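Local coordinates for protein endolysin B (Mycobacterium phage D29, PDB 3HC7) that is an esterase that cuts the junction between mycolic acid and peptidoglycan in the host cell wall, helping to release new phage at lysis, at residues Gln37-Tyr42 / Ile61-Leu66. Residues are numbered along the deposited sequence; the frame is centred on the assembly and turned at random.
Sequences QPIGNY and ILQIEL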
# COMPACT_ATOMS: atom_id res chain seq x y z
N GLN A 37 -9.07 8.71 11.76
CA GLN A 37 -8.73 7.51 12.50
C GLN A 37 -7.47 6.84 11.96
O GLN A 37 -7.54 6.00 11.06
CB GLN A 37 -9.88 6.50 12.47
CG GLN A 37 -9.58 5.22 13.23
CD GLN A 37 -9.22 5.50 14.68
OE1 GLN A 37 -10.05 6.00 15.44
NE2 GLN A 37 -7.99 5.19 15.07
N PRO A 38 -6.30 7.20 12.50
CA PRO A 38 -5.04 6.57 12.10
C PRO A 38 -5.07 5.10 12.48
O PRO A 38 -5.60 4.76 13.53
CB PRO A 38 -3.99 7.30 12.95
CG PRO A 38 -4.65 8.54 13.40
CD PRO A 38 -6.10 8.22 13.54
N ILE A 39 -4.50 4.24 11.64
CA ILE A 39 -4.51 2.81 11.91
C ILE A 39 -3.27 2.35 12.68
O ILE A 39 -2.15 2.42 12.17
CB ILE A 39 -4.65 1.99 10.60
CG1 ILE A 39 -5.95 2.35 9.88
CG2 ILE A 39 -4.58 0.49 10.89
CD1 ILE A 39 -7.19 2.19 10.71
N GLY A 40 -3.47 1.88 13.91
CA GLY A 40 -2.37 1.36 14.72
C GLY A 40 -2.37 -0.15 14.80
O GLY A 40 -2.94 -0.83 13.94
N ASN A 41 -1.73 -0.70 15.84
CA ASN A 41 -1.55 -2.14 15.95
C ASN A 41 -0.93 -2.69 14.68
O ASN A 41 -1.30 -3.77 14.21
CB ASN A 41 -2.89 -2.83 16.19
CG ASN A 41 -3.52 -2.45 17.51
OD1 ASN A 41 -4.74 -2.29 17.61
ND2 ASN A 41 -2.69 -2.29 18.54
N TYR A 42 0.01 -1.94 14.14
CA TYR A 42 0.52 -2.19 12.80
C TYR A 42 2.00 -1.86 12.80
O TYR A 42 2.38 -0.69 12.87
CB TYR A 42 -0.27 -1.31 11.82
CG TYR A 42 0.39 -1.06 10.49
CD1 TYR A 42 0.71 -2.11 9.65
CD2 TYR A 42 0.67 0.23 10.07
CE1 TYR A 42 1.31 -1.88 8.42
CE2 TYR A 42 1.26 0.47 8.85
CZ TYR A 42 1.58 -0.59 8.03
OH TYR A 42 2.17 -0.36 6.80
N ILE A 61 -9.92 -3.01 9.09
CA ILE A 61 -11.26 -3.58 8.97
C ILE A 61 -12.04 -3.29 10.25
O ILE A 61 -13.17 -2.80 10.21
CB ILE A 61 -11.21 -5.09 8.73
CG1 ILE A 61 -10.71 -5.39 7.32
CG2 ILE A 61 -12.59 -5.71 8.95
CD1 ILE A 61 -10.27 -6.83 7.12
N LEU A 62 -11.41 -3.59 11.39
CA LEU A 62 -12.00 -3.36 12.70
C LEU A 62 -12.48 -1.91 12.86
O LEU A 62 -13.63 -1.67 13.21
CB LEU A 62 -10.97 -3.70 13.79
CG LEU A 62 -11.41 -3.86 15.25
CD1 LEU A 62 -10.23 -4.12 16.16
CD2 LEU A 62 -12.17 -2.64 15.74
N GLN A 63 -11.59 -0.97 12.59
CA GLN A 63 -11.88 0.45 12.77
C GLN A 63 -13.00 0.93 11.86
O GLN A 63 -13.85 1.71 12.28
CB GLN A 63 -10.61 1.28 12.54
CG GLN A 63 -9.59 1.16 13.66
CD GLN A 63 -10.09 1.79 14.95
OE1 GLN A 63 -9.62 1.46 16.04
NE2 GLN A 63 -11.06 2.69 14.83
N ILE A 64 -12.98 0.48 10.61
CA ILE A 64 -14.01 0.87 9.65
C ILE A 64 -15.40 0.48 10.16
O ILE A 64 -16.33 1.28 10.14
CB ILE A 64 -13.78 0.23 8.27
CG1 ILE A 64 -12.65 0.97 7.55
CG2 ILE A 64 -15.06 0.28 7.45
CD1 ILE A 64 -12.19 0.31 6.25
N GLU A 65 -15.52 -0.76 10.62
CA GLU A 65 -16.77 -1.25 11.20
C GLU A 65 -17.20 -0.39 12.37
O GLU A 65 -18.37 -0.02 12.48
CB GLU A 65 -16.60 -2.69 11.68
CG GLU A 65 -16.56 -3.71 10.59
CD GLU A 65 -16.29 -5.10 11.12
OE1 GLU A 65 -15.89 -5.22 12.30
OE2 GLU A 65 -16.47 -6.07 10.36
N LEU A 66 -16.25 -0.08 13.25
CA LEU A 66 -16.58 0.71 14.43
C LEU A 66 -17.16 2.06 14.05
O LEU A 66 -18.34 2.34 14.30
CB LEU A 66 -15.34 0.90 15.31
CG LEU A 66 -14.81 -0.36 15.98
CD1 LEU A 66 -13.66 -0.01 16.92
CD2 LEU A 66 -15.92 -1.06 16.74
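Gln37, in an edge strand of the alpha/beta-hydrolase sheet, and Ile39, two residues on, meet Gln63 of a helix. Strand 35-38, the outermost on its side, leads into helix 50-70, which then leads to strand 76-81, so the contact lies in a beta-alpha-beta crossover. Strand 5-9 lies between the two strands in the sheet. The contact is away from the active site.

The tight part centres on Gln63, which is buried. The two glutamine chains meet nearly perpendicular. Both bend at chi2, and their amides lie face to face with planes 26° apart. Gln37 CD is 3.8 Å from Gln63 CD. Ile39 runs antiparallel alongside the stem of Gln63, and its CD1 sits 3.9 Å from Gln63 CG and 4.0 Å from Gln63 CB. Ile39 also touches Val9 of the neighbouring strand and Leu60 of the same helix, so this side chain belongs to the buried layer between sheet and helix. No hydrogen bond joins the two segments.

The outer side is looser and more open to solvent: Gln37 is partly exposed, and on the helix Leu62 and Leu66 are exposed and make no contact with 37-42.

The Gln37 amide is held from its own strand. With CG anti to the backbone N (chi1 180°) and the next torsion bent, the chain curls back towards the Pro38 carbonyl. Gln37 NE2 donates to Pro38 O at 2.9 Å, tilted 27° from that carbonyl's plane.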